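Local coordinates for protein separin (Saccharomyces cerevisiae, PDB 5U1T) that is a caspase-like cysteine protease that triggers chromosome segregation at anaphase onset by cleaving the SCC1 subunit of cohesin, and is held inactive by securin before then, at residues V832-H837 with L875-Y880; D762-Q767 with F797-I802; M844-T849 with G1506-T1511. One frame throughout, in Å; residues are numbered along the deposited sequence.

Interaction 1: V832-H837 with L875-Y880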
ATOM      1  N   VAL A 832       4.044  11.512   4.294  1.00 54.15           N
ATOM      2  CA  VAL A 832       3.926  12.955   4.294  1.00 54.94           C
ATOM      3  C   VAL A 832       5.094  13.587   3.542  1.00 54.12           C
ATOM      4  O   VAL A 832       4.888  14.463   2.696  1.00 55.38           O
ATOM      5  CB  VAL A 832       3.842  13.495   5.730  1.00 55.38           C
ATOM      6  CG1 VAL A 832       3.912  15.004   5.756  1.00 48.69           C
ATOM      7  CG2 VAL A 832       2.556  13.022   6.372  1.00 55.69           C
ATOM      8  N   TYR A 833       6.315  13.133   3.813  1.00 52.91           N
ATOM      9  CA  TYR A 833       7.465  13.674   3.103  1.00 49.82           C
ATOM     10  C   TYR A 833       7.350  13.450   1.596  1.00 53.33           C
ATOM     11  O   TYR A 833       7.419  14.402   0.829  1.00 52.23           O
ATOM     12  CB  TYR A 833       8.796  13.082   3.577  1.00 53.87           C
ATOM     13  CG  TYR A 833       9.905  13.617   2.697  1.00 54.56           C
ATOM     14  CD1 TYR A 833      10.230  14.972   2.729  1.00 53.78           C
ATOM     15  CD2 TYR A 833      10.554  12.805   1.766  1.00 45.76           C
ATOM     16  CE1 TYR A 833      11.187  15.496   1.900  1.00 50.39           C
ATOM     17  CE2 TYR A 833      11.515  13.328   0.925  1.00 53.93           C
ATOM     18  CZ  TYR A 833      11.827  14.676   0.998  1.00 54.17           C
ATOM     19  OH  TYR A 833      12.785  15.227   0.172  1.00 57.64           O
ATOM     20  N   ARG A 834       7.190  12.199   1.178  1.00 52.42           N
ATOM     21  CA  ARG A 834       7.157  11.871  -0.237  1.00 47.25           C
ATOM     22  C   ARG A 834       6.089  12.655  -0.980  1.00 52.59           C
ATOM     23  O   ARG A 834       6.318  13.095  -2.120  1.00 56.72           O
ATOM     24  CB  ARG A 834       6.925  10.378  -0.459  1.00 45.73           C
ATOM     25  CG  ARG A 834       8.084   9.501  -0.118  1.00 50.26           C
ATOM     26  CD  ARG A 834       9.349   9.947  -0.802  1.00 48.75           C
ATOM     27  NE  ARG A 834      10.466   9.121  -0.375  1.00 53.77           N
ATOM     28  CZ  ARG A 834      10.852   8.007  -0.995  1.00 55.74           C
ATOM     29  NH1 ARG A 834      10.218   7.603  -2.085  1.00 56.56           N
ATOM     30  NH2 ARG A 834      11.882   7.299  -0.530  1.00 55.76           N
ATOM     31  N   CYS A 835       4.936  12.845  -0.350  1.00 47.68           N
ATOM     32  CA  CYS A 835       3.866  13.582  -0.999  1.00 53.76           C
ATOM     33  C   CYS A 835       4.229  15.057  -1.138  1.00 55.52           C
ATOM     34  O   CYS A 835       3.972  15.673  -2.167  1.00 54.93           O
ATOM     35  CB  CYS A 835       2.559  13.447  -0.233  1.00 54.93           C
ATOM     36  SG  CYS A 835       1.753  11.867  -0.417  1.00 58.71           S
ATOM     37  N   LEU A 836       4.826  15.623  -0.095  1.00 54.14           N
ATOM     38  CA  LEU A 836       5.243  17.013  -0.161  1.00 53.96           C
ATOM     39  C   LEU A 836       6.357  17.220  -1.194  1.00 56.38           C
ATOM     40  O   LEU A 836       6.441  18.289  -1.801  1.00 56.44           O
ATOM     41  CB  LEU A 836       5.699  17.506   1.210  1.00 55.08           C
ATOM     42  CG  LEU A 836       4.555  17.780   2.191  1.00 60.63           C
ATOM     43  CD1 LEU A 836       5.098  18.156   3.570  1.00 50.00           C
ATOM     44  CD2 LEU A 836       3.637  18.856   1.635  1.00 53.02           C
ATOM     45  N   HIS A 837       7.201  16.205  -1.383  1.00 50.88           N
ATOM     46  CA  HIS A 837       8.280  16.268  -2.354  1.00 47.91           C
ATOM     47  C   HIS A 837       7.697  16.275  -3.742  1.00 55.10           C
ATOM     48  O   HIS A 837       8.157  17.016  -4.602  1.00 53.92           O
ATOM     49  CB  HIS A 837       9.236  15.089  -2.194  1.00 53.80           C
ATOM     50  CG  HIS A 837      10.207  14.915  -3.333  1.00 52.68           C
ATOM     51  ND1 HIS A 837      11.303  15.732  -3.515  1.00 53.88           N
ATOM     52  CD2 HIS A 837      10.266  13.986  -4.315  1.00 51.42           C
ATOM     53  CE1 HIS A 837      11.985  15.319  -4.566  1.00 53.55           C
ATOM     54  NE2 HIS A 837      11.379  14.256  -5.066  1.00 53.02           N
ATOM     55  N   LEU A 875      16.758  10.586   0.858  1.00 54.99           N
ATOM     56  CA  LEU A 875      17.848  11.548   1.046  1.00 55.16           C
ATOM     57  C   LEU A 875      18.224  12.219  -0.275  1.00 59.94           C
ATOM     58  O   LEU A 875      18.397  13.447  -0.333  1.00 56.78           O
ATOM     59  CB  LEU A 875      19.080  10.878   1.656  1.00 47.98           C
ATOM     60  CG  LEU A 875      20.296  11.797   1.793  1.00 57.14           C
ATOM     61  CD1 LEU A 875      20.091  12.918   2.804  1.00 46.21           C
ATOM     62  CD2 LEU A 875      21.536  10.988   2.116  1.00 52.22           C
ATOM     63  N   THR A 876      18.353  11.415  -1.330  1.00 57.97           N
ATOM     64  CA  THR A 876      18.676  11.964  -2.637  1.00 57.89           C
ATOM     65  C   THR A 876      17.549  12.888  -3.105  1.00 58.30           C
ATOM     66  O   THR A 876      17.817  13.936  -3.697  1.00 58.93           O
ATOM     67  CB  THR A 876      18.941  10.866  -3.672  1.00 56.62           C
ATOM     68  OG1 THR A 876      17.825   9.977  -3.739  1.00 51.73           O
ATOM     69  CG2 THR A 876      20.187  10.087  -3.280  1.00 58.63           C
ATOM     70  N   MET A 877      16.300  12.527  -2.800  1.00 53.96           N
ATOM     71  CA  MET A 877      15.190  13.421  -3.094  1.00 56.52           C
ATOM     72  C   MET A 877      15.320  14.733  -2.332  1.00 58.47           C
ATOM     73  O   MET A 877      15.039  15.804  -2.863  1.00 55.28           O
ATOM     74  CB  MET A 877      13.855  12.772  -2.765  1.00 54.30           C
ATOM     75  CG  MET A 877      13.492  11.625  -3.674  1.00 57.13           C
ATOM     76  SD  MET A 877      11.893  10.915  -3.252  1.00 55.32           S
ATOM     77  CE  MET A 877      11.809   9.649  -4.516  1.00 43.37           C
ATOM     78  N   PHE A 878      15.755  14.653  -1.085  1.00 58.07           N
ATOM     79  CA  PHE A 878      15.913  15.865  -0.301  1.00 58.26           C
ATOM     80  C   PHE A 878      17.063  16.712  -0.863  1.00 57.88           C
ATOM     81  O   PHE A 878      16.924  17.928  -1.000  1.00 54.53           O
ATOM     82  CB  PHE A 878      16.145  15.510   1.167  1.00 53.52           C
ATOM     83  CG  PHE A 878      16.416  16.692   2.059  1.00 50.06           C
ATOM     84  CD1 PHE A 878      15.383  17.507   2.496  1.00 50.84           C
ATOM     85  CD2 PHE A 878      17.703  16.969   2.492  1.00 49.94           C
ATOM     86  CE1 PHE A 878      15.635  18.594   3.343  1.00 51.89           C
ATOM     87  CE2 PHE A 878      17.953  18.046   3.333  1.00 43.70           C
ATOM     88  CZ  PHE A 878      16.923  18.857   3.759  1.00 47.38           C
ATOM     89  N   LEU A 879      18.180  16.062  -1.201  1.00 56.29           N
ATOM     90  CA  LEU A 879      19.374  16.753  -1.687  1.00 54.60           C
ATOM     91  C   LEU A 879      19.124  17.441  -3.025  1.00 60.58           C
ATOM     92  O   LEU A 879      19.573  18.561  -3.253  1.00 61.21           O
ATOM     93  CB  LEU A 879      20.540  15.777  -1.805  1.00 53.99           C
ATOM     94  CG  LEU A 879      21.052  15.265  -0.461  1.00 58.95           C
ATOM     95  CD1 LEU A 879      22.233  14.335  -0.616  1.00 59.28           C
ATOM     96  CD2 LEU A 879      21.408  16.430   0.419  1.00 58.47           C
ATOM     97  N   TYR A 880      18.402  16.746  -3.900  1.00 61.22           N
ATOM     98  CA  TYR A 880      17.934  17.284  -5.174  1.00 56.32           C
ATOM     99  C   TYR A 880      17.095  18.547  -5.024  1.00 53.17           C
ATOM    100  O   TYR A 880      17.431  19.588  -5.574  1.00 55.26           O
ATOM    101  CB  TYR A 880      17.114  16.230  -5.890  1.00 55.45           C
ATOM    102  CG  TYR A 880      16.692  16.612  -7.279  1.00 58.50           C
ATOM    103  CD1 TYR A 880      17.612  16.634  -8.311  1.00 59.07           C
ATOM    104  CD2 TYR A 880      15.371  16.925  -7.567  1.00 57.77           C
ATOM    105  CE1 TYR A 880      17.241  16.957  -9.581  1.00 55.51           C
ATOM    106  CE2 TYR A 880      14.985  17.250  -8.844  1.00 59.78           C
ATOM    107  CZ  TYR A 880      15.928  17.266  -9.848  1.00 62.19           C
ATOM    108  OH  TYR A 880      15.572  17.583 -11.139  1.00 73.04           O
TER

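Interaction 2: D762-Q767 with F797-I802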
ATOM      1  N   ASP A 762      -6.784   2.271 -15.507  1.00 67.21           N
ATOM      2  CA  ASP A 762      -6.166   1.398 -14.519  1.00 66.37           C
ATOM      3  C   ASP A 762      -6.084   2.085 -13.168  1.00 72.22           C
ATOM      4  O   ASP A 762      -6.674   1.619 -12.187  1.00 73.90           O
ATOM      5  CB  ASP A 762      -4.774   0.969 -14.969  1.00 60.00           C
ATOM      6  CG  ASP A 762      -4.816  -0.090 -16.045  1.00 63.35           C
ATOM      7  OD1 ASP A 762      -5.913  -0.614 -16.347  1.00 62.65           O
ATOM      8  OD2 ASP A 762      -3.740  -0.412 -16.593  1.00 72.09           O
ATOM      9  N   CYS A 763      -5.338   3.183 -13.137  1.00 69.57           N
ATOM     10  CA  CYS A 763      -5.252   4.075 -11.985  1.00 67.19           C
ATOM     11  C   CYS A 763      -6.565   4.283 -11.253  1.00 64.93           C
ATOM     12  O   CYS A 763      -6.594   4.327 -10.029  1.00 69.71           O
ATOM     13  CB  CYS A 763      -4.739   5.444 -12.429  1.00 69.82           C
ATOM     14  SG  CYS A 763      -3.051   5.730 -12.011  1.00 73.03           S
ATOM     15  N   ARG A 764      -7.647   4.432 -12.005  1.00 64.13           N
ATOM     16  CA  ARG A 764      -8.944   4.722 -11.408  1.00 70.29           C
ATOM     17  C   ARG A 764      -9.570   3.469 -10.793  1.00 68.44           C
ATOM     18  O   ARG A 764     -10.307   3.561  -9.819  1.00 69.10           O
ATOM     19  CB  ARG A 764      -9.879   5.345 -12.447  1.00 72.26           C
ATOM     20  CG  ARG A 764      -9.390   6.706 -12.983  1.00 75.28           C
ATOM     21  CD  ARG A 764      -9.695   7.858 -12.036  1.00 73.12           C
ATOM     22  NE  ARG A 764     -11.111   7.850 -11.699  1.00 74.27           N
ATOM     23  CZ  ARG A 764     -11.596   7.375 -10.556  1.00 80.62           C
ATOM     24  NH1 ARG A 764     -12.908   7.380 -10.346  1.00 84.77           N
ATOM     25  NH2 ARG A 764     -10.774   6.892  -9.623  1.00 77.57           N
ATOM     26  N   LYS A 765      -9.275   2.305 -11.361  1.00 65.97           N
ATOM     27  CA  LYS A 765      -9.685   1.053 -10.756  1.00 66.17           C
ATOM     28  C   LYS A 765      -8.970   0.875  -9.422  1.00 70.45           C
ATOM     29  O   LYS A 765      -9.572   0.461  -8.431  1.00 67.58           O
ATOM     30  CB  LYS A 765      -9.375  -0.123 -11.667  1.00 67.62           C
ATOM     31  CG  LYS A 765     -10.139  -0.142 -12.943  1.00 71.03           C
ATOM     32  CD  LYS A 765      -9.686  -1.315 -13.779  1.00 71.04           C
ATOM     33  CE  LYS A 765     -10.351  -1.295 -15.136  1.00 71.74           C
ATOM     34  NZ  LYS A 765      -9.800  -2.346 -16.020  1.00 71.95           N
ATOM     35  N   ALA A 766      -7.676   1.188  -9.420  1.00 61.77           N
ATOM     36  CA  ALA A 766      -6.858   1.080  -8.231  1.00 59.26           C
ATOM     37  C   ALA A 766      -7.456   1.932  -7.124  1.00 63.62           C
ATOM     38  O   ALA A 766      -7.535   1.508  -5.979  1.00 67.81           O
ATOM     39  CB  ALA A 766      -5.437   1.493  -8.521  1.00 54.39           C
ATOM     40  N   GLN A 767      -7.904   3.125  -7.470  1.00 63.52           N
ATOM     41  CA  GLN A 767      -8.485   4.016  -6.480  1.00 66.64           C
ATOM     42  C   GLN A 767      -9.874   3.584  -6.041  1.00 67.87           C
ATOM     43  O   GLN A 767     -10.267   3.800  -4.899  1.00 71.23           O
ATOM     44  CB  GLN A 767      -8.551   5.431  -7.026  1.00 67.29           C
ATOM     45  CG  GLN A 767      -7.247   6.136  -6.982  1.00 63.71           C
ATOM     46  CD  GLN A 767      -7.431   7.634  -7.025  1.00 76.82           C
ATOM     47  OE1 GLN A 767      -8.302   8.151  -7.757  1.00 72.18           O
ATOM     48  NE2 GLN A 767      -6.626   8.353  -6.227  1.00 76.77           N
ATOM     49  N   PHE A 797       0.190  10.078  -7.223  1.00 49.59           N
ATOM     50  CA  PHE A 797       1.393  10.341  -7.991  1.00 56.47           C
ATOM     51  C   PHE A 797       1.212   9.922  -9.470  1.00 58.55           C
ATOM     52  O   PHE A 797       1.430  10.713 -10.385  1.00 55.41           O
ATOM     53  CB  PHE A 797       2.600   9.611  -7.387  1.00 53.15           C
ATOM     54  CG  PHE A 797       2.911   9.991  -5.958  1.00 55.94           C
ATOM     55  CD1 PHE A 797       2.358  11.122  -5.373  1.00 55.63           C
ATOM     56  CD2 PHE A 797       3.769   9.202  -5.193  1.00 54.48           C
ATOM     57  CE1 PHE A 797       2.656  11.454  -4.036  1.00 57.49           C
ATOM     58  CE2 PHE A 797       4.072   9.526  -3.872  1.00 52.98           C
ATOM     59  CZ  PHE A 797       3.523  10.658  -3.293  1.00 54.23           C
ATOM     60  N   GLN A 798       0.783   8.690  -9.697  1.00 55.71           N
ATOM     61  CA  GLN A 798       0.650   8.194 -11.052  1.00 57.84           C
ATOM     62  C   GLN A 798      -0.351   9.001 -11.888  1.00 58.60           C
ATOM     63  O   GLN A 798      -0.057   9.355 -13.027  1.00 56.56           O
ATOM     64  CB  GLN A 798       0.240   6.721 -11.043  1.00 57.06           C
ATOM     65  CG  GLN A 798       0.677   5.956 -12.280  1.00 62.22           C
ATOM     66  CD  GLN A 798       2.103   6.308 -12.694  1.00 66.29           C
ATOM     67  OE1 GLN A 798       3.077   5.988 -12.002  1.00 68.67           O
ATOM     68  NE2 GLN A 798       2.225   7.009 -13.819  1.00 74.41           N
ATOM     69  N   LEU A 799      -1.530   9.275 -11.333  1.00 56.51           N
ATOM     70  CA  LEU A 799      -2.570   9.987 -12.061  1.00 54.50           C
ATOM     71  C   LEU A 799      -2.105  11.395 -12.422  1.00 60.88           C
ATOM     72  O   LEU A 799      -2.268  11.835 -13.569  1.00 58.40           O
ATOM     73  CB  LEU A 799      -3.862  10.062 -11.253  1.00 49.23           C
ATOM     74  CG  LEU A 799      -4.903   8.964 -11.449  1.00 57.04           C
ATOM     75  CD1 LEU A 799      -5.880   8.978 -10.280  1.00 62.87           C
ATOM     76  CD2 LEU A 799      -5.660   9.112 -12.747  1.00 55.13           C
ATOM     77  N   ILE A 800      -1.521  12.091 -11.446  1.00 54.51           N
ATOM     78  CA  ILE A 800      -0.978  13.418 -11.684  1.00 50.17           C
ATOM     79  C   ILE A 800       0.116  13.368 -12.752  1.00 50.83           C
ATOM     80  O   ILE A 800       0.095  14.151 -13.682  1.00 53.89           O
ATOM     81  CB  ILE A 800      -0.445  14.042 -10.387  1.00 54.80           C
ATOM     82  CG1 ILE A 800      -1.601  14.205  -9.380  1.00 54.23           C
ATOM     83  CG2 ILE A 800       0.218  15.368 -10.680  1.00 46.65           C
ATOM     84  CD1 ILE A 800      -1.240  14.846  -8.034  1.00 49.20           C
ATOM     85  N   LYS A 801       1.050  12.434 -12.635  1.00 53.68           N
ATOM     86  CA  LYS A 801       2.067  12.263 -13.648  1.00 46.99           C
ATOM     87  C   LYS A 801       1.435  12.013 -15.023  1.00 54.30           C
ATOM     88  O   LYS A 801       1.915  12.542 -16.029  1.00 59.98           O
ATOM     89  CB  LYS A 801       3.012  11.119 -13.274  1.00 47.66           C
ATOM     90  CG  LYS A 801       4.147  11.476 -12.298  1.00 48.42           C
ATOM     91  CD  LYS A 801       4.886  10.193 -11.883  1.00 52.65           C
ATOM     92  CE  LYS A 801       6.383  10.404 -11.603  1.00 64.19           C
ATOM     93  NZ  LYS A 801       7.167   9.107 -11.510  1.00 80.61           N
ATOM     94  N   ILE A 802       0.360  11.238 -15.088  1.00 50.27           N
ATOM     95  CA  ILE A 802      -0.214  10.908 -16.395  1.00 57.44           C
ATOM     96  C   ILE A 802      -0.818  12.160 -17.039  1.00 58.62           C
ATOM     97  O   ILE A 802      -0.732  12.359 -18.253  1.00 58.37           O
ATOM     98  CB  ILE A 802      -1.296   9.803 -16.309  1.00 59.36           C
ATOM     99  CG1 ILE A 802      -0.705   8.470 -15.846  1.00 57.37           C
ATOM    100  CG2 ILE A 802      -1.945   9.573 -17.662  1.00 50.87           C
ATOM    101  CD1 ILE A 802      -1.766   7.407 -15.576  1.00 55.93           C
TER

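Interaction 3: M844-T849 with G1506-T1511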
ATOM      1  N   MET A 844       6.379  23.414  -9.142  1.00 52.81           N
ATOM      2  CA  MET A 844       7.435  23.911 -10.008  1.00 54.41           C
ATOM      3  C   MET A 844       6.999  23.859 -11.468  1.00 53.98           C
ATOM      4  O   MET A 844       7.081  24.845 -12.167  1.00 54.48           O
ATOM      5  CB  MET A 844       8.713  23.109  -9.814  1.00 52.09           C
ATOM      6  CG  MET A 844       9.670  23.695  -8.802  1.00 57.73           C
ATOM      7  SD  MET A 844      11.306  22.909  -8.932  1.00 76.12           S
ATOM      8  CE  MET A 844      11.367  22.483 -10.687  1.00 68.29           C
ATOM      9  N   ILE A 845       6.538  22.700 -11.914  1.00 53.32           N
ATOM     10  CA  ILE A 845       6.031  22.521 -13.263  1.00 52.59           C
ATOM     11  C   ILE A 845       4.906  23.508 -13.614  1.00 55.93           C
ATOM     12  O   ILE A 845       4.906  24.087 -14.689  1.00 55.01           O
ATOM     13  CB  ILE A 845       5.526  21.070 -13.469  1.00 53.65           C
ATOM     14  CG1 ILE A 845       6.658  20.080 -13.224  1.00 51.73           C
ATOM     15  CG2 ILE A 845       4.947  20.866 -14.872  1.00 52.38           C
ATOM     16  CD1 ILE A 845       6.258  18.639 -13.448  1.00 55.36           C
ATOM     17  N   THR A 846       3.952  23.714 -12.715  1.00 52.49           N
ATOM     18  CA  THR A 846       2.858  24.635 -13.010  1.00 60.21           C
ATOM     19  C   THR A 846       3.231  26.067 -12.618  1.00 60.04           C
ATOM     20  O   THR A 846       2.428  26.994 -12.745  1.00 54.81           O
ATOM     21  CB  THR A 846       1.567  24.231 -12.296  1.00 55.68           C
ATOM     22  OG1 THR A 846       1.850  24.021 -10.914  1.00 53.52           O
ATOM     23  CG2 THR A 846       1.014  22.963 -12.889  1.00 54.09           C
ATOM     24  N   GLU A 847       4.450  26.223 -12.121  1.00 57.74           N
ATOM     25  CA  GLU A 847       5.004  27.532 -11.832  1.00 61.34           C
ATOM     26  C   GLU A 847       4.187  28.317 -10.835  1.00 59.62           C
ATOM     27  O   GLU A 847       4.199  29.536 -10.858  1.00 60.98           O
ATOM     28  CB  GLU A 847       5.146  28.345 -13.116  1.00 58.31           C
ATOM     29  CG  GLU A 847       6.229  27.836 -14.048  1.00 63.02           C
ATOM     30  CD  GLU A 847       6.256  28.576 -15.392  1.00 66.38           C
ATOM     31  OE1 GLU A 847       7.031  28.165 -16.294  1.00 70.55           O
ATOM     32  OE2 GLU A 847       5.501  29.565 -15.547  1.00 70.15           O
ATOM     33  N   GLN A 848       3.475  27.627  -9.957  1.00 59.41           N
ATOM     34  CA  GLN A 848       2.750  28.319  -8.908  1.00 53.96           C
ATOM     35  C   GLN A 848       3.735  28.643  -7.809  1.00 60.78           C
ATOM     36  O   GLN A 848       3.776  27.973  -6.787  1.00 63.74           O
ATOM     37  CB  GLN A 848       1.605  27.468  -8.395  1.00 57.45           C
ATOM     38  CG  GLN A 848       0.947  26.697  -9.501  1.00 55.52           C
ATOM     39  CD  GLN A 848      -0.288  25.974  -9.050  1.00 54.26           C
ATOM     40  OE1 GLN A 848      -0.549  24.844  -9.465  1.00 55.50           O
ATOM     41  NE2 GLN A 848      -1.074  26.626  -8.202  1.00 60.62           N
ATOM     42  N   THR A 849       4.530  29.683  -8.022  1.00 60.70           N
ATOM     43  CA  THR A 849       5.749  29.843  -7.261  1.00 63.24           C
ATOM     44  C   THR A 849       5.540  30.049  -5.752  1.00 62.16           C
ATOM     45  O   THR A 849       6.445  29.786  -4.969  1.00 65.18           O
ATOM     46  CB  THR A 849       6.607  31.001  -7.841  1.00 67.93           C
ATOM     47  OG1 THR A 849       6.209  32.255  -7.281  1.00 67.04           O
ATOM     48  CG2 THR A 849       6.502  31.047  -9.358  1.00 56.48           C
ATOM     49  N   GLY A1506       1.967  27.396 -15.902  1.00 54.29           N
ATOM     50  CA  GLY A1506       3.335  27.107 -16.280  1.00 56.70           C
ATOM     51  C   GLY A1506       3.465  26.255 -17.524  1.00 54.62           C
ATOM     52  O   GLY A1506       2.956  26.612 -18.590  1.00 57.76           O
ATOM     53  N   LYS A1507       4.120  25.110 -17.377  1.00 48.77           N
ATOM     54  CA  LYS A1507       4.460  24.259 -18.502  1.00 48.28           C
ATOM     55  C   LYS A1507       3.357  23.297 -18.869  1.00 50.31           C
ATOM     56  O   LYS A1507       3.542  22.400 -19.681  1.00 54.14           O
ATOM     57  CB  LYS A1507       5.744  23.495 -18.204  1.00 54.16           C
ATOM     58  CG  LYS A1507       6.909  24.412 -17.899  1.00 55.02           C
ATOM     59  CD  LYS A1507       8.102  23.633 -17.369  1.00 65.37           C
ATOM     60  CE  LYS A1507       9.069  24.575 -16.643  1.00 69.57           C
ATOM     61  NZ  LYS A1507       8.351  25.360 -15.567  1.00 60.01           N
ATOM     62  N   LEU A1508       2.195  23.479 -18.276  1.00 53.41           N
ATOM     63  CA  LEU A1508       1.050  22.685 -18.687  1.00 58.97           C
ATOM     64  C   LEU A1508       0.134  23.541 -19.571  1.00 59.32           C
ATOM     65  O   LEU A1508       0.285  24.770 -19.634  1.00 58.37           O
ATOM     66  CB  LEU A1508       0.298  22.141 -17.471  1.00 57.73           C
ATOM     67  CG  LEU A1508       1.040  21.218 -16.499  1.00 56.00           C
ATOM     68  CD1 LEU A1508       0.045  20.679 -15.455  1.00 56.33           C
ATOM     69  CD2 LEU A1508       1.777  20.080 -17.229  1.00 49.56           C
ATOM     70  N   GLU A1509      -0.795  22.886 -20.266  1.00 60.41           N
ATOM     71  CA  GLU A1509      -1.745  23.592 -21.113  1.00 59.95           C
ATOM     72  C   GLU A1509      -2.820  24.241 -20.262  1.00 61.03           C
ATOM     73  O   GLU A1509      -3.292  23.656 -19.291  1.00 59.78           O
ATOM     74  CB  GLU A1509      -2.381  22.654 -22.127  1.00 57.29           C
ATOM     75  CG  GLU A1509      -1.401  22.009 -23.064  1.00 59.02           C
ATOM     76  CD  GLU A1509      -0.579  23.025 -23.832  1.00 59.89           C
ATOM     77  OE1 GLU A1509      -1.140  24.030 -24.312  1.00 59.34           O
ATOM     78  OE2 GLU A1509       0.648  22.822 -23.941  1.00 71.84           O
ATOM     79  N   PRO A1510      -3.200  25.466 -20.620  1.00 58.58           N
ATOM     80  CA  PRO A1510      -4.242  26.179 -19.895  1.00 54.86           C
ATOM     81  C   PRO A1510      -5.597  25.752 -20.428  1.00 58.19           C
ATOM     82  O   PRO A1510      -5.646  25.015 -21.408  1.00 59.16           O
ATOM     83  CB  PRO A1510      -3.942  27.631 -20.228  1.00 59.03           C
ATOM     84  CG  PRO A1510      -3.440  27.560 -21.633  1.00 57.69           C
ATOM     85  CD  PRO A1510      -2.680  26.255 -21.747  1.00 54.64           C
ATOM     86  N   THR A1511      -6.682  26.187 -19.802  1.00 59.69           N
ATOM     87  CA  THR A1511      -7.984  26.026 -20.437  1.00 59.69           C
ATOM     88  C   THR A1511      -8.959  27.088 -20.007  1.00 59.83           C
ATOM     89  O   THR A1511      -8.679  27.897 -19.119  1.00 64.97           O
ATOM     90  CB  THR A1511      -8.639  24.657 -20.157  1.00 69.44           C
ATOM     91  OG1 THR A1511      -9.763  24.494 -21.045  1.00 70.36           O
ATOM     92  CG2 THR A1511      -9.103  24.544 -18.676  1.00 56.64           C
TER

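Interaction 1: V832-H837 with L875-Y880
M877 carries most of this contact, its side chain reaching from helix 872-881 to cross both H837 and R834 of helix 829-845 at about a right angle. CB lies over one face of the H837 imidazole, 3.8 Å from the ring centroid, as a CH-pi contact shifted toward the rim. SD comes next, 3.6 Å from H837 CD2 and oblique to the ring. With the chain extended beyond CG (chi2 -179°, chi3 179°), CE ends over a face of the R834 guanidinium, 3.6 Å from NH1.

At F878 the partner is Y833. Its OH lies 3.2 Å from F878 CA and 3.5 Å from F878 CB, and stands at the edge of the phenyl ring, near its plane. The same hydroxyl is close to F878 N, but at an angle too poor for a hydrogen bond. F863 stacks on F878 and also meets the Y833 ring.

The thioether thus packs against both flat polar groups, SD touching H837 CD2 and R834 CD, while their nitrogens bond to residues before and after M877 in the sequence: R834 NE to S874 OG and H837 ND1 to D881 OD2. The carboxylate beside H837 may favour a protonated imidazole.

Interaction 2: D762-Q767 with F797-I802
C763 and L799 centre a buried, mainly apolar packing of two antiparallel helices, 756-775 and 782-805, which follow one another in the chain as an alpha-alpha hairpin. The segment axes approach to 10.1 Å at 155°. C763 CB rests 3.7 Å from L799 CG, while its sulfur also reaches residues on either side of L799 in the sequence, SG lying 3.6 Å from Q798 CB and 4.1 Å from I802 CD1. Q798 offers only its aliphatic part, CB and CG, to the sulfur; the bend at chi2 (43°) swings CD off the line of CB and CG, and the amide beyond it is directed off this interface. One turn beyond C763, Q767 and L799 meet tip to tip, the amide oxygen OE1 lying 3.6 Å from methyl CD1. The other methyl of L799, CD2, brushes R764 CD at 4.3 Å.

The polar end of R764 is occupied elsewhere: NE bonds to the backbone of another protein chain in the assembly, and the guanidinium makes a cation-pi contact with Y1095. Helix 729-752 touches both helices, A747 against C763 and I751 against I802. From helix 809-825, Y815 packs on both R764 and L799, and F838 of helix 829-845 stacks with F797 and also touches I800.

Interaction 3: M844-T849 with G1506-T1511
I845, the last residue of helix 829-845, gives its carbonyl to the loop 1506-1511: K1507 N donates to I845 O over 3.0 Å, with the N-H pointing almost straight at the oxygen (175°) and approaching nearly along the C=O axis (163°). A backbone N-H from far along the sequence thus satisfies an acceptor in the final helical turn. The preceding carbonyl is used within the turn, E847 N bonding to M844 O at 3.0 Å. T846 OG1 is occupied by Y842 O one turn back. T846 O and G1506 N stand 3.2 Å apart, but the angle is too poor for a hydrogen bond.

K1507 binds a second time through its side chain. Its chain bends at chi4 (54°), bringing NZ to 3.2 Å from E847 OE1 in a salt bridge that uses the anti lone pair, the one away from OE2; the two side chains cross at about a right angle. The ammonium also lies 3.7 Å from M844 O, a position where its positive charge would probably be favourable against the negative C-terminal end of the helix dipole. The other carboxylate oxygen, E847 OE2, rests 3.4 Å from G1506 CA.

Next along the loop, L1508 packs with both methyls: CD1 against T846 CG2 at 3.6 Å, CD2 against I845 CG2 at 4.0 Å. A809 and C812 of helix 809-825 touch the same leucine, and a backbone hydrogen bond joins E1509 to G807.

With E847 at positive phi and two bonds running back into the last turn, the helix ends in a Schellman motif. Here that C-terminal cap docks on the loop of the C50 peptidase family region which follows strand 1492-1494 and, earlier along its course, carries C1497, the probable catalytic cysteine, at a distance from this contact.

Overall arrangement
Helix 829-845 ties interactions 1 and 3 together: 832-837 meets helix 872-881, and the C-terminal end docks on a protease-region loop. Interaction 2 joins two earlier helices, but F797 from its second segment packs on C835 and R834 of interaction 1 (C835 SG to F797 CZ 3.6 Å), so the two adjoin. The three centres lie about 20 Å from one another. Interaction 2 is buried and mostly apolar, interaction 1 lies at the surface and mixes sulfur with polar flat groups, and interaction 3, partly buried, alone has a hydrogen bond and a salt bridge between its segments. It also spans 656 intervening residues, against 29 and 37 for the local helix pairs.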